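Local structure of hyaluronidase (Thermobaculum terrenum, 5DIY) at residues 44-47 / 48-52; 350-353 / 354-357; 379-382 / 383-386. The protein probably acts as a family 84 glycoside hydrolase that removes O-linked N-acetylglucosamine from modified proteins, here as a variant with its presumed proton donor exchanged. All coordinates share one frame; numbering follows the deposited sequence.

Contact 1: residues 44-47 / 48-52; sequences QDLY and HRELW
Two overlapping turns and an Asx turn, all starting at Asp45 or Leu46, shape this loop after the second strand of the TIM barrel, and the first turn joins Asp45 to His48. The backbone N of His48 donates to Asp45 O at 3.0 Å, coming from well above the carbonyl plane, and Asp45 CB meets His48 CB at 4.0 Å. The Asp45 carboxylate stands with CG anti to the backbone N (chi1 176°), which holds OD1 over the turn. There it accepts from Tyr47 N at 3.0 Å, again from above the carboxylate plane, while OD2 takes hydrogen bonds from the hydroxyls of Tyr40 and Tyr56. Putting an alanine in place of Asp45 would probably leave Tyr47 N, Tyr40 and Tyr56 without the carboxylate whose two oxygens they share out and the turn less firmly fixed. Leu46 O closes the overlapping turn by accepting Arg49 N at 3.2 Å, and a wider one by accepting Leu51 N at 2.9 Å, from opposite faces of the carbonyl plane. The apolar contacts between side chains of the loop are light. Leu46 CB meets Leu51 CG at 4.2 Å, and CD1 of the Tyr47 ring lies 4.2 Å from Leu51 CB. Leu46 also crosses Glu50, with CD2 at 3.7 Å from the carboxylate atom OE1. The side chain of Arg49 runs toward the sugar site, close to the side chains of Lys43, which binds N-acetylglucosamine, and Asn120, which in this variant replaces the predicted proton donor. His48 ND1 is bound to Ala81 O in strand 77-82. Lys102 of helix 93-108 holds Tyr47 O and Trp52 O, and Trp52 packs on Leu99 of that helix, so the loop rests between barrel and outer helix before helix 58-73.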
loop_
_atom_site.group_PDB
_atom_site.type_symbol
_atom_site.label_atom_id
_atom_site.label_comp_id
_atom_site.label_asym_id
_atom_site.label_seq_id
_atom_site.Cartn_x
_atom_site.Cartn_y
_atom_site.Cartn_z
ATOM N N GLN C 44 -2.056 3.565 15.266
ATOM C CA GLN C 44 -1.923 2.744 16.485
ATOM C C GLN C 44 -1.220 3.429 17.662
ATOM O O GLN C 44 -1.127 2.834 18.735
ATOM C CB GLN C 44 -1.217 1.412 16.184
ATOM C CG GLN C 44 -1.902 0.568 15.128
ATOM C CD GLN C 44 -3.316 0.141 15.500
ATOM O OE1 GLN C 44 -3.580 -0.287 16.625
ATOM N NE2 GLN C 44 -4.228 0.243 14.547
ATOM N N ASP C 45 -0.721 4.652 17.473
ATOM C CA ASP C 45 -0.329 5.502 18.605
ATOM C C ASP C 45 -1.627 5.957 19.272
ATOM O O ASP C 45 -2.374 6.750 18.695
ATOM C CB ASP C 45 0.509 6.705 18.127
ATOM C CG ASP C 45 0.876 7.682 19.256
ATOM O OD1 ASP C 45 0.479 7.484 20.424
ATOM O OD2 ASP C 45 1.566 8.675 18.958
ATOM N N LEU C 46 -1.900 5.446 20.475
ATOM C CA LEU C 46 -3.138 5.789 21.207
ATOM C C LEU C 46 -3.300 7.295 21.427
ATOM O O LEU C 46 -4.412 7.832 21.339
ATOM C CB LEU C 46 -3.208 5.056 22.562
ATOM C CG LEU C 46 -3.634 3.582 22.538
ATOM C CD1 LEU C 46 -3.497 2.974 23.928
ATOM C CD2 LEU C 46 -5.060 3.418 22.019
ATOM N N TYR C 47 -2.179 7.966 21.677
ATOM C CA TYR C 47 -2.167 9.409 21.931
ATOM C C TYR C 47 -2.435 10.263 20.686
ATOM O O TYR C 47 -2.774 11.443 20.807
ATOM C CB TYR C 47 -0.854 9.800 22.611
ATOM C CG TYR C 47 -0.706 9.115 23.952
ATOM C CD1 TYR C 47 -1.569 9.426 24.999
ATOM C CD2 TYR C 47 0.260 8.126 24.164
ATOM C CE1 TYR C 47 -1.469 8.796 26.231
ATOM C CE2 TYR C 47 0.370 7.488 25.396
ATOM C CZ TYR C 47 -0.500 7.829 26.426
ATOM O OH TYR C 47 -0.415 7.215 27.653
ATOM N N HIS C 48 -2.288 9.672 19.502
ATOM C CA HIS C 48 -2.694 10.324 18.251
ATOM C C HIS C 48 -4.223 10.343 18.057
ATOM O O HIS C 48 -4.761 11.285 17.450
ATOM C CB HIS C 48 -2.002 9.656 17.049
ATOM C CG HIS C 48 -2.512 10.121 15.725
ATOM N ND1 HIS C 48 -2.207 11.358 15.203
ATOM C CD2 HIS C 48 -3.330 9.522 14.830
ATOM C CE1 HIS C 48 -2.810 11.498 14.037
ATOM N NE2 HIS C 48 -3.496 10.398 13.786
ATOM N N ARG C 49 -4.918 9.324 18.573
ATOM C CA ARG C 49 -6.310 9.077 18.184
ATOM C C ARG C 49 -7.273 8.842 19.354
ATOM O O ARG C 49 -7.968 9.772 19.749
ATOM C CB ARG C 49 -6.358 7.946 17.152
ATOM C CG ARG C 49 -7.667 7.833 16.391
ATOM C CD ARG C 49 -7.429 7.277 14.994
ATOM N NE ARG C 49 -8.671 7.115 14.236
ATOM C CZ ARG C 49 -9.409 6.005 14.169
ATOM N NH1 ARG C 49 -9.075 4.895 14.828
ATOM N NH2 ARG C 49 -10.515 6.007 13.428
ATOM N N GLU C 50 -7.307 7.638 19.929
ATOM C CA GLU C 50 -8.338 7.302 20.927
ATOM C C GLU C 50 -8.155 8.115 22.196
ATOM O O GLU C 50 -9.117 8.686 22.714
ATOM C CB GLU C 50 -8.349 5.808 21.267
ATOM C CG GLU C 50 -8.868 4.909 20.149
ATOM C CD GLU C 50 -7.785 4.420 19.202
ATOM O OE1 GLU C 50 -6.714 5.059 19.104
ATOM O OE2 GLU C 50 -8.010 3.387 18.541
ATOM N N LEU C 51 -6.912 8.175 22.671
ATOM C CA LEU C 51 -6.538 8.988 23.829
ATOM C C LEU C 51 -5.929 10.329 23.396
ATOM O O LEU C 51 -4.915 10.764 23.937
ATOM C CB LEU C 51 -5.558 8.202 24.720
ATOM C CG LEU C 51 -6.018 6.819 25.213
ATOM C CD1 LEU C 51 -5.049 6.281 26.263
ATOM C CD2 LEU C 51 -7.433 6.854 25.774
ATOM N N TRP C 52 -6.574 10.995 22.439
ATOM C CA TRP C 52 -6.100 12.291 21.930
ATOM C C TRP C 52 -6.054 13.412 22.976
ATOM O O TRP C 52 -5.272 14.345 22.839
ATOM C CB TRP C 52 -6.934 12.744 20.728
ATOM C CG TRP C 52 -8.338 13.190 21.028
ATOM C CD1 TRP C 52 -9.471 12.428 20.994
ATOM C CD2 TRP C 52 -8.755 14.513 21.370
ATOM N NE1 TRP C 52 -10.568 13.197 21.296
ATOM C CE2 TRP C 52 -10.155 14.482 21.536
ATOM C CE3 TRP C 52 -8.079 15.726 21.562
ATOM C CZ2 TRP C 52 -10.894 15.617 21.875
ATOM C CZ3 TRP C 52 -8.813 16.855 21.903
ATOM C CH2 TRP C 52 -10.205 16.791 22.057
#

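Contact 2: residues 350-353 / 354-357; sequences EIIS and MQTT
Thr357 grips Ser353 O twice, and this is the tight end of the turn. Its OG1 donates to Ser353 O at 2.7 Å and its backbone N at 3.0 Å, from opposite faces of the carbonyl plane. With OG1 beside its own backbone N (chi1 -64°), the hydroxyl falls back on the preceding turn, and the buried threonine also packs on Lys306 and Phe307 of helix 301-308. Inward too, Met354 CG lies 3.3 Å from Glu350 O, and the methionine packs against helix 373-398. The Glu350 carboxylate is held by Tyr323 and by a salt bridge to Lys306.

The solvent side is slacker. Thr356 repeats the paired bonding to Ile352 O through its backbone N and OG1, the latter at 3.0 Å from above the carbonyl plane, but both residues are exposed and Ile352 CG2 stays 4.0 Å from that hydroxyl. Between the two sides, Gln355 runs extended alongside Ile351, its NE2 3.6 Å from Ile351 CG2. Threonine hydroxyls folded back on the carbonyl four residues earlier are a familiar feature of alpha-helices, and here two successive ones line a turn of helix 340-362 packed in a helical bundle.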
loop_
_atom_site.group_PDB
_atom_site.type_symbol
_atom_site.label_atom_id
_atom_site.label_comp_id
_atom_site.label_asym_id
_atom_site.label_seq_id
_atom_site.Cartn_x
_atom_site.Cartn_y
_atom_site.Cartn_z
ATOM N N GLU C 350 11.098 -21.447 -16.895
ATOM C CA GLU C 350 10.504 -20.554 -15.894
ATOM C C GLU C 350 10.873 -20.949 -14.457
ATOM O O GLU C 350 11.186 -20.088 -13.619
ATOM C CB GLU C 350 8.978 -20.520 -16.046
ATOM C CG GLU C 350 8.323 -19.323 -15.394
ATOM C CD GLU C 350 8.832 -18.013 -15.961
ATOM O OE1 GLU C 350 8.982 -17.904 -17.197
ATOM O OE2 GLU C 350 9.099 -17.090 -15.175
ATOM N N ILE C 351 10.855 -22.251 -14.181
ATOM C CA ILE C 351 11.282 -22.766 -12.876
ATOM C C ILE C 351 12.738 -22.373 -12.581
ATOM O O ILE C 351 13.025 -21.852 -11.497
ATOM C CB ILE C 351 11.090 -24.292 -12.779
ATOM C CG1 ILE C 351 9.588 -24.629 -12.734
ATOM C CG2 ILE C 351 11.793 -24.866 -11.547
ATOM C CD1 ILE C 351 9.255 -26.039 -13.185
ATOM N N ILE C 352 13.633 -22.611 -13.546
ATOM C CA ILE C 352 15.051 -22.250 -13.412
ATOM C C ILE C 352 15.182 -20.758 -13.104
ATOM O O ILE C 352 15.918 -20.376 -12.192
ATOM C CB ILE C 352 15.869 -22.594 -14.688
ATOM C CG1 ILE C 352 16.063 -24.116 -14.824
ATOM C CG2 ILE C 352 17.231 -21.888 -14.701
ATOM C CD1 ILE C 352 17.137 -24.711 -13.925
ATOM N N SER C 353 14.468 -19.940 -13.873
ATOM C CA SER C 353 14.470 -18.479 -13.704
ATOM C C SER C 353 14.068 -18.064 -12.282
ATOM O O SER C 353 14.719 -17.211 -11.672
ATOM C CB SER C 353 13.550 -17.835 -14.749
ATOM O OG SER C 353 13.600 -16.423 -14.696
ATOM N N MET C 354 13.027 -18.717 -11.752
ATOM C CA MET C 354 12.526 -18.461 -10.400
ATOM C C MET C 354 13.489 -18.951 -9.307
ATOM O O MET C 354 13.658 -18.275 -8.291
ATOM C CB MET C 354 11.129 -19.092 -10.205
ATOM C CG MET C 354 10.035 -18.440 -11.047
ATOM S SD MET C 354 8.403 -19.214 -10.948
ATOM C CE MET C 354 7.822 -18.630 -9.363
ATOM N N GLN C 355 14.102 -20.119 -9.513
ATOM C CA GLN C 355 15.131 -20.654 -8.598
ATOM C C GLN C 355 16.360 -19.759 -8.519
ATOM O O GLN C 355 16.839 -19.464 -7.423
ATOM C CB GLN C 355 15.559 -22.073 -9.014
ATOM C CG GLN C 355 14.484 -23.114 -8.771
ATOM C CD GLN C 355 14.788 -24.473 -9.378
ATOM O OE1 GLN C 355 15.626 -24.604 -10.269
ATOM N NE2 GLN C 355 14.096 -25.494 -8.899
ATOM N N THR C 356 16.854 -19.344 -9.685
ATOM C CA THR C 356 17.974 -18.404 -9.807
ATOM C C THR C 356 17.669 -17.083 -9.095
ATOM O O THR C 356 18.513 -16.546 -8.378
ATOM C CB THR C 356 18.266 -18.111 -11.297
ATOM O OG1 THR C 356 18.689 -19.316 -11.937
ATOM C CG2 THR C 356 19.349 -17.040 -11.483
ATOM N N THR C 357 16.458 -16.574 -9.324
ATOM C CA THR C 357 15.982 -15.344 -8.706
ATOM C C THR C 357 15.950 -15.453 -7.190
ATOM O O THR C 357 16.478 -14.580 -6.504
ATOM C CB THR C 357 14.579 -14.981 -9.228
ATOM O OG1 THR C 357 14.668 -14.698 -10.624
ATOM C CG2 THR C 357 14.004 -13.766 -8.499
#

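Contact 3: residues 379-382 / 383-386; sequences YKLW and TDYL
Tyr385 turns the face of its ring to the carbonyl of Leu381 and an edge to Trp382, and these two approaches set the orientation of the ring. Leu381 O sits 3.0 Å above the plane of the Tyr385 ring, over its centre, while the same oxygen accepts the backbone N of Tyr385 at 3.0 Å. The small second torsion of Tyr385 (chi2 -18°) lays the ring flat across that carbonyl. Along the ring, the Leu381 side chain points the same way as the tyrosine, with CG 3.5 Å from Tyr385 OH. The first torsion of Leu381 (chi1 -95°) is away from a staggered position, consistent with some strain in this packing. Trp382 meets the tyrosine as an offset edge-to-face pair: the centroids of its six-membered ring and of the Tyr385 ring lie 5.8 Å apart, the planes stand at 77°, and the edge of Tyr385 is directed at the indole face. The closest atoms of the two rings are Tyr385 CD2 and Trp382 CE3, 3.8 Å apart.

Round the helix the contacts become polar. Lys380 runs out obliquely across Asp384 and bends at its last torsion, bringing NZ to 3.3 Å from Asp384 OD2, on the syn lone pair, for a salt bridge. Thr383 bonds to Tyr379 O both through OG1, at 2.7 Å, and through its backbone N, at 3.1 Å. The two donors approach from opposite faces of the carbonyl plane, and the buried hydroxyl thus spends its proton within its own helix.

The aromatic flank belongs to the interior of the bundle. Phe432 stacks edge-to-face on Trp382 and touches Tyr385, which packs on Tyr421 and Val425 of helix 412-428. Helix 440-451 supplies Val441 to Trp382 and Phe444 to Leu386, while on another side Lys380 lies against Tyr358 of helix 340-362.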
loop_
_atom_site.group_PDB
_atom_site.type_symbol
_atom_site.label_atom_id
_atom_site.label_comp_id
_atom_site.label_asym_id
_atom_site.label_seq_id
_atom_site.Cartn_x
_atom_site.Cartn_y
_atom_site.Cartn_z
ATOM N N TYR C 379 7.518 -17.574 -2.165
ATOM C CA TYR C 379 7.947 -17.622 -3.573
ATOM C C TYR C 379 8.696 -18.923 -3.895
ATOM O O TYR C 379 8.380 -19.597 -4.883
ATOM C CB TYR C 379 8.828 -16.415 -3.886
ATOM C CG TYR C 379 9.237 -16.228 -5.330
ATOM C CD1 TYR C 379 8.345 -15.701 -6.259
ATOM C CD2 TYR C 379 10.537 -16.515 -5.757
ATOM C CE1 TYR C 379 8.726 -15.484 -7.572
ATOM C CE2 TYR C 379 10.923 -16.304 -7.074
ATOM C CZ TYR C 379 10.017 -15.786 -7.976
ATOM O OH TYR C 379 10.384 -15.579 -9.282
ATOM N N LYS C 380 9.677 -19.276 -3.063
ATOM C CA LYS C 380 10.391 -20.552 -3.226
ATOM C C LYS C 380 9.448 -21.749 -3.136
ATOM O O LYS C 380 9.547 -22.668 -3.942
ATOM C CB LYS C 380 11.545 -20.716 -2.216
ATOM C CG LYS C 380 12.112 -22.135 -2.184
ATOM C CD LYS C 380 13.580 -22.208 -1.818
ATOM C CE LYS C 380 14.099 -23.635 -1.986
ATOM N NZ LYS C 380 13.368 -24.608 -1.121
ATOM N N LEU C 381 8.552 -21.748 -2.156
ATOM C CA LEU C 381 7.565 -22.825 -2.034
ATOM C C LEU C 381 6.750 -23.013 -3.325
ATOM O O LEU C 381 6.642 -24.132 -3.828
ATOM C CB LEU C 381 6.640 -22.599 -0.825
ATOM C CG LEU C 381 6.974 -23.271 0.525
ATOM C CD1 LEU C 381 8.459 -23.558 0.739
ATOM C CD2 LEU C 381 6.409 -22.467 1.689
ATOM N N TRP C 382 6.206 -21.926 -3.877
ATOM C CA TRP C 382 5.437 -22.024 -5.134
ATOM C C TRP C 382 6.302 -22.595 -6.260
ATOM O O TRP C 382 5.820 -23.367 -7.081
ATOM C CB TRP C 382 4.859 -20.664 -5.563
ATOM C CG TRP C 382 3.646 -20.189 -4.792
ATOM C CD1 TRP C 382 3.529 -19.018 -4.107
ATOM C CD2 TRP C 382 2.381 -20.853 -4.668
ATOM N NE1 TRP C 382 2.278 -18.914 -3.546
ATOM C CE2 TRP C 382 1.551 -20.026 -3.879
ATOM C CE3 TRP C 382 1.870 -22.070 -5.137
ATOM C CZ2 TRP C 382 0.237 -20.378 -3.547
ATOM C CZ3 TRP C 382 0.565 -22.420 -4.807
ATOM C CH2 TRP C 382 -0.237 -21.574 -4.018
ATOM N N THR C 383 7.582 -22.221 -6.268
ATOM C CA THR C 383 8.570 -22.741 -7.218
ATOM C C THR C 383 8.814 -24.247 -7.043
ATOM O O THR C 383 8.869 -24.982 -8.036
ATOM C CB THR C 383 9.908 -21.979 -7.096
ATOM O OG1 THR C 383 9.652 -20.565 -7.068
ATOM C CG2 THR C 383 10.851 -22.313 -8.252
ATOM N N ASP C 384 8.945 -24.698 -5.793
ATOM C CA ASP C 384 9.057 -26.133 -5.481
ATOM C C ASP C 384 7.862 -26.908 -6.031
ATOM O O ASP C 384 8.016 -28.017 -6.547
ATOM C CB ASP C 384 9.137 -26.391 -3.960
ATOM C CG ASP C 384 10.438 -25.908 -3.325
ATOM O OD1 ASP C 384 11.473 -25.807 -4.003
ATOM O OD2 ASP C 384 10.415 -25.634 -2.111
ATOM N N TYR C 385 6.673 -26.315 -5.938
ATOM C CA TYR C 385 5.448 -27.001 -6.358
ATOM C C TYR C 385 5.348 -27.077 -7.886
ATOM O O TYR C 385 4.927 -28.103 -8.431
ATOM C CB TYR C 385 4.200 -26.346 -5.757
ATOM C CG TYR C 385 4.230 -26.109 -4.255
ATOM C CD1 TYR C 385 5.132 -26.783 -3.407
ATOM C CD2 TYR C 385 3.332 -25.220 -3.669
ATOM C CE1 TYR C 385 5.143 -26.550 -2.038
ATOM C CE2 TYR C 385 3.332 -24.990 -2.303
ATOM C CZ TYR C 385 4.242 -25.653 -1.491
ATOM O OH TYR C 385 4.237 -25.418 -0.132
ATOM N N LEU C 386 5.743 -26.004 -8.572
ATOM C CA LEU C 386 5.808 -26.012 -10.038
ATOM C C LEU C 386 6.754 -27.086 -10.569
ATOM O O LEU C 386 6.476 -27.710 -11.587
ATOM C CB LEU C 386 6.251 -24.652 -10.581
ATOM C CG LEU C 386 5.191 -23.555 -10.589
ATOM C CD1 LEU C 386 5.844 -22.221 -10.934
ATOM C CD2 LEU C 386 4.075 -23.876 -11.576
#

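From the N terminus, the chain first meets contact 1, in the loop between strand 37-40 and helix 58-73 of the catalytic barrel. It then completes the barrel before helix 340-362 brings contact 2 and helix 373-398 contact 3. All three are local turns in series, so none nests in or crosses another. Contact 1 lies on the opposite side of the chain's centre from the other two, with centres about 46 Å from contact 2 and about 42 Å from contact 3. Contacts 2 and 3 touch: Ile351 CD1 lies 3.6 Å from Leu386 O, and Gln355 packs on Thr383, joining the two helices of the C-terminal bundle.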